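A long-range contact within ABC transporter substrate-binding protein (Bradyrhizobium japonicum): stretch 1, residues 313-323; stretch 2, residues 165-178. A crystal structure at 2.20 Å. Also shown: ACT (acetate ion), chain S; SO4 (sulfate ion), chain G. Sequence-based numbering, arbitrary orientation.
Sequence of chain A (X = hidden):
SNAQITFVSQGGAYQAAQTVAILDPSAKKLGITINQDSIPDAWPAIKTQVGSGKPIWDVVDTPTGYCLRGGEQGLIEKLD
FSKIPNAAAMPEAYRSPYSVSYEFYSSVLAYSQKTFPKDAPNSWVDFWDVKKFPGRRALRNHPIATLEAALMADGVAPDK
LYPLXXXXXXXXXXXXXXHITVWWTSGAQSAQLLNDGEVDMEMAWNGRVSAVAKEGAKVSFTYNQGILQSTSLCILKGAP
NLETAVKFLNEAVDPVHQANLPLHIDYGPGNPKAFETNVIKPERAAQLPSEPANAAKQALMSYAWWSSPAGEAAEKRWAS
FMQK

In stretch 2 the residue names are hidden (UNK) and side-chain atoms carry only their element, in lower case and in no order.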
# COMPACT_ATOMS: atom_id res chain seq x y z
N ALA A 313 -1.70 -24.03 -16.00
CA ALA A 313 -0.33 -23.66 -15.65
C ALA A 313 0.23 -22.67 -16.67
O ALA A 313 0.79 -21.65 -16.30
CB ALA A 313 0.58 -24.89 -15.55
N ALA A 314 0.07 -22.98 -17.95
CA ALA A 314 0.56 -22.09 -19.00
C ALA A 314 -0.04 -20.68 -18.85
O ALA A 314 0.68 -19.68 -18.92
CB ALA A 314 0.29 -22.65 -20.39
N GLU A 315 -1.35 -20.62 -18.61
CA GLU A 315 -2.04 -19.34 -18.44
C GLU A 315 -1.46 -18.55 -17.27
O GLU A 315 -1.22 -17.36 -17.39
CB GLU A 315 -3.55 -19.52 -18.26
CG GLU A 315 -4.25 -20.00 -19.52
CD GLU A 315 -5.77 -20.02 -19.39
OE1 GLU A 315 -6.38 -18.93 -19.34
OE2 GLU A 315 -6.36 -21.13 -19.33
N LYS A 316 -1.25 -19.23 -16.14
CA LYS A 316 -0.70 -18.57 -14.95
C LYS A 316 0.69 -17.99 -15.19
O LYS A 316 1.09 -17.03 -14.53
CB LYS A 316 -0.69 -19.51 -13.73
CG LYS A 316 -2.09 -19.96 -13.30
CD LYS A 316 -2.20 -20.19 -11.79
CE LYS A 316 -3.66 -20.48 -11.40
NZ LYS A 316 -3.92 -20.49 -9.92
N ARG A 317 1.43 -18.55 -16.14
CA ARG A 317 2.78 -18.06 -16.41
C ARG A 317 2.77 -16.77 -17.21
O ARG A 317 3.74 -16.02 -17.17
CB ARG A 317 3.64 -19.12 -17.13
CG ARG A 317 4.08 -20.26 -16.21
CD ARG A 317 4.63 -21.43 -16.99
NE ARG A 317 5.85 -21.07 -17.69
CZ ARG A 317 6.65 -21.95 -18.29
NH1 ARG A 317 6.34 -23.24 -18.27
NH2 ARG A 317 7.75 -21.53 -18.92
N TRP A 318 1.68 -16.50 -17.92
CA TRP A 318 1.61 -15.33 -18.78
C TRP A 318 1.78 -14.09 -17.95
O TRP A 318 2.51 -13.17 -18.31
CB TRP A 318 0.28 -15.24 -19.53
CG TRP A 318 0.30 -14.20 -20.60
CD1 TRP A 318 -0.27 -12.95 -20.55
CD2 TRP A 318 0.97 -14.28 -21.86
NE1 TRP A 318 -0.01 -12.27 -21.72
CE2 TRP A 318 0.75 -13.07 -22.54
CE3 TRP A 318 1.73 -15.28 -22.49
CZ2 TRP A 318 1.27 -12.81 -23.82
CZ3 TRP A 318 2.25 -15.03 -23.75
CH2 TRP A 318 2.01 -13.81 -24.41
N ALA A 319 1.08 -14.07 -16.81
CA ALA A 319 1.05 -12.91 -15.94
C ALA A 319 2.46 -12.43 -15.63
O ALA A 319 2.75 -11.24 -15.73
CB ALA A 319 0.28 -13.22 -14.66
N SER A 320 3.34 -13.36 -15.28
CA SER A 320 4.71 -13.00 -14.92
C SER A 320 5.58 -12.77 -16.15
O SER A 320 6.59 -12.06 -16.09
CB SER A 320 5.33 -14.05 -14.00
OG SER A 320 5.55 -15.27 -14.69
N PHE A 321 5.21 -13.38 -17.27
CA PHE A 321 5.93 -13.14 -18.51
C PHE A 321 5.80 -11.67 -18.95
O PHE A 321 6.74 -11.10 -19.47
CB PHE A 321 5.46 -14.08 -19.61
CG PHE A 321 6.00 -13.74 -20.97
CD1 PHE A 321 5.17 -13.20 -21.95
CD2 PHE A 321 7.34 -13.95 -21.28
CE1 PHE A 321 5.66 -12.89 -23.21
CE2 PHE A 321 7.83 -13.63 -22.53
CZ PHE A 321 7.00 -13.10 -23.50
N MSE A 322 4.63 -11.07 -18.74
CA MSE A 322 4.43 -9.66 -19.07
C MSE A 322 4.64 -8.74 -17.87
O MSE A 322 3.86 -8.79 -16.91
CB MSE A 322 3.04 -9.44 -19.65
CG MSE A 322 2.73 -10.33 -20.85
SE MSE A 322 3.84 -9.89 -22.39
CE MSE A 322 3.09 -8.11 -22.70
N GLN A 323 5.68 -7.91 -17.94
CA GLN A 323 6.12 -7.03 -16.84
C GLN A 323 7.25 -7.67 -16.04
O GLN A 323 7.01 -8.33 -15.03
CB GLN A 323 4.97 -6.61 -15.90
CG GLN A 323 4.36 -5.23 -16.19
CD GLN A 323 4.86 -4.14 -15.24
OE1 GLN A 323 5.75 -4.37 -14.42
NE2 GLN A 323 4.27 -2.95 -15.35
N UNK A 165 4.80 -27.35 -26.00
CA UNK A 165 6.06 -27.18 -25.29
C UNK A 165 6.11 -25.73 -24.81
O UNK A 165 6.53 -24.83 -25.56
c UNK A 165 7.24 -27.48 -26.21
o UNK A 165 8.65 -26.83 -24.38
c UNK A 165 8.58 -27.41 -25.49
o UNK A 165 9.57 -27.93 -26.05
N UNK A 166 5.67 -25.51 -23.57
CA UNK A 166 5.46 -24.15 -23.06
C UNK A 166 6.76 -23.37 -22.84
O UNK A 166 6.83 -22.19 -23.21
c UNK A 166 3.26 -24.88 -22.10
c UNK A 166 4.23 -22.70 -21.40
c UNK A 166 4.55 -24.14 -21.81
N UNK A 167 7.77 -24.00 -22.25
CA UNK A 167 9.08 -23.35 -22.11
C UNK A 167 9.57 -22.84 -23.47
O UNK A 167 9.99 -21.70 -23.60
o UNK A 167 10.63 -25.51 -19.54
c UNK A 167 9.85 -24.69 -20.10
o UNK A 167 8.87 -24.19 -19.51
c UNK A 167 10.13 -24.30 -21.53
N UNK A 168 9.52 -23.72 -24.46
CA UNK A 168 9.94 -23.39 -25.81
C UNK A 168 9.14 -22.21 -26.38
O UNK A 168 9.69 -21.33 -27.04
n UNK A 168 11.00 -26.37 -32.38
n UNK A 168 9.98 -27.75 -30.84
c UNK A 168 10.26 -24.46 -28.11
n UNK A 168 10.56 -25.61 -30.26
c UNK A 168 10.06 -25.74 -28.90
c UNK A 168 9.78 -24.63 -26.70
c UNK A 168 10.51 -26.58 -31.16
N UNK A 169 7.84 -22.18 -26.12
CA UNK A 169 7.05 -21.07 -26.63
C UNK A 169 7.46 -19.74 -25.98
O UNK A 169 7.58 -18.72 -26.67
c UNK A 169 5.60 -21.33 -26.44
N UNK A 170 7.66 -19.75 -24.66
CA UNK A 170 8.05 -18.53 -23.94
C UNK A 170 9.45 -18.05 -24.33
O UNK A 170 9.69 -16.85 -24.43
c UNK A 170 5.87 -17.31 -22.01
c UNK A 170 3.91 -18.20 -20.92
c UNK A 170 7.94 -18.71 -22.41
c UNK A 170 5.86 -19.58 -21.27
c UNK A 170 4.55 -19.42 -20.78
c UNK A 170 4.57 -17.14 -21.54
c UNK A 170 6.53 -18.53 -21.88
N UNK A 171 10.36 -18.98 -24.58
CA UNK A 171 11.68 -18.57 -25.00
C UNK A 171 11.57 -17.83 -26.34
O UNK A 171 12.16 -16.76 -26.53
c UNK A 171 12.63 -19.77 -25.11
n UNK A 171 17.41 -21.12 -26.07
c UNK A 171 16.45 -20.01 -25.77
c UNK A 171 14.08 -19.35 -25.31
c UNK A 171 15.02 -20.52 -25.55
N UNK A 172 10.78 -18.39 -27.24
CA UNK A 172 10.62 -17.80 -28.57
C UNK A 172 9.93 -16.42 -28.46
O UNK A 172 10.25 -15.49 -29.20
c UNK A 172 9.84 -18.77 -29.46
c UNK A 172 11.55 -18.62 -32.90
n UNK A 172 12.96 -18.49 -33.37
c UNK A 172 10.02 -18.55 -30.95
c UNK A 172 11.43 -18.86 -31.41
N UNK A 173 9.02 -16.28 -27.51
CA UNK A 173 8.34 -15.01 -27.32
C UNK A 173 9.25 -13.95 -26.71
O UNK A 173 9.12 -12.75 -27.01
c UNK A 173 4.84 -16.22 -26.24
c UNK A 173 5.32 -14.60 -28.10
c UNK A 173 5.88 -15.71 -27.22
c UNK A 173 7.09 -15.19 -26.45
N UNK A 174 10.15 -14.39 -25.84
CA UNK A 174 11.12 -13.49 -25.23
C UNK A 174 12.00 -12.90 -26.32
O UNK A 174 12.33 -11.72 -26.28
c UNK A 174 11.69 -12.49 -22.40
o UNK A 174 12.54 -11.77 -22.99
c UNK A 174 11.99 -14.24 -24.21
c UNK A 174 11.58 -13.96 -22.77
o UNK A 174 10.94 -12.04 -21.51
N UNK A 175 12.37 -13.72 -27.29
CA UNK A 175 13.19 -13.26 -28.40
C UNK A 175 12.54 -12.11 -29.20
O UNK A 175 13.21 -11.16 -29.58
c UNK A 175 14.42 -15.14 -31.63
o UNK A 175 14.08 -16.30 -31.30
c UNK A 175 13.56 -14.43 -29.33
c UNK A 175 14.21 -14.00 -30.64
o UNK A 175 14.93 -14.87 -32.74
N UNK A 176 11.23 -12.19 -29.43
CA UNK A 176 10.57 -11.23 -30.32
C UNK A 176 10.15 -9.96 -29.58
O UNK A 176 9.96 -8.90 -30.18
c UNK A 176 8.88 -11.11 -32.24
c UNK A 176 9.30 -11.86 -30.97
c UNK A 176 10.03 -10.80 -33.20
c UNK A 176 8.12 -11.83 -29.98
N UNK A 177 10.02 -10.09 -28.26
CA UNK A 177 9.43 -9.05 -27.41
C UNK A 177 9.92 -7.61 -27.68
O UNK A 177 9.12 -6.67 -27.73
c UNK A 177 7.83 -9.04 -22.64
c UNK A 177 9.64 -9.44 -25.95
c UNK A 177 9.00 -9.32 -23.58
n UNK A 177 8.13 -9.52 -21.27
c UNK A 177 8.74 -8.76 -24.96
N UNK A 178 11.24 -7.42 -27.86
CA UNK A 178 11.74 -6.05 -28.10
C UNK A 178 11.26 -5.49 -29.44
O UNK A 178 11.34 -4.27 -29.67
c UNK A 178 13.52 -7.47 -27.34
c UNK A 178 13.27 -6.22 -28.12
c UNK A 178 12.34 -8.38 -27.65
C ACT S . 7.76 -17.84 -17.84
O ACT S . 6.99 -18.40 -17.02
OXT ACT S . 8.34 -18.59 -18.68
CH3 ACT S . 7.99 -16.36 -17.82
S SO4 G . 10.99 -29.68 -34.05
O1 SO4 G . 10.58 -28.74 -35.09
O2 SO4 G . 9.93 -29.79 -33.05
O3 SO4 G . 11.24 -30.99 -34.63
O4 SO4 G . 12.22 -29.21 -33.41

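Position 165 has two side-chain carbons, the second carrying two oxygens, and touches nothing on stretch 1; it is D165. Its OD1 accepts from the backbone N of position 168 (3.2 Å), capping the helix that starts at 166. At 166 one carbon carries two more, a three-carbon fork with one arm 4.1 Å from A314 CB and 3.8 Å from R317 NH1: V166. Position 167 repeats the pattern of two carbons and two terminal oxygens, and one oxygen lies 2.9 Å from R317 NH2: D167. Its CA-to-CB bond points away, yet the carboxylate comes back, and OD1 accepts from both R317 NH1 (3.0 Å) and R317 NH2 (2.9 Å) in a salt bridge.

Three carbons, a nitrogen and a carbon bearing two more nitrogens make 168 an arginine, R168; its CA-to-CB bond points away from stretch 1, and its chi1 to chi3 are all t, so the chain is extended; its NH1 donates to sulfate O2 (3.0 Å). A single carbon at 169 gives A169. At 170 one carbon leads to a six-carbon ring without a hydroxyl oxygen, hence F170. Its ring sits as a knob among A314, R317, W318 and F321, with CE2 3.5 Å from W318 CE3 and 3.7 Å from F321 CB.

Position 171 has four carbons in a row ending in nitrogen and touches nothing on stretch 1: K171, its CA-to-CB bond pointing away. Position 172 has the same chain, out of reach of stretch 1: K172. Position 173 has four carbons forked at the second: L173, whose CD1 is 3.8 Å from W318 CZ3 and whose CB is 3.6 Å from F321 CZ. Position 174 has three carbons, the third carrying two oxygens, one of them 3.6 Å from F321 CE2: E174. Position 175 has the same pattern and touches nothing on stretch 1: E175, whose OE1 is 3.2 Å from K172 NZ in a salt bridge. Position 176 forks at its first carbon, with one arm two carbons long: I176. At 177 a four-carbon chain ends in nitrogen, making K177; NZ donates to F321 O (2.8 Å). At 178 three carbons close onto the backbone N: P178.

The contact joins two helices running in similar directions, 25° apart, with axes 11.5 Å apart at closest approach; 577 Å² is buried. F170 fills its center. The F321 ring has F170 CD2 over one face and K177 NZ over the opposite one, 4.3 Å from the ring centroid and 11° off the normal, a cation-pi contact. K177 therefore engages both the ring and the carbonyl of F321, near the helix end. Toward the other end, D167 holds R317, whose NE and NH2 also donate to acetate O and OXT (both 3.0 Å), so polar contacts flank an apolar middle.

Stretch 2, residues 165-178: DVDRAFKKLEEIKP
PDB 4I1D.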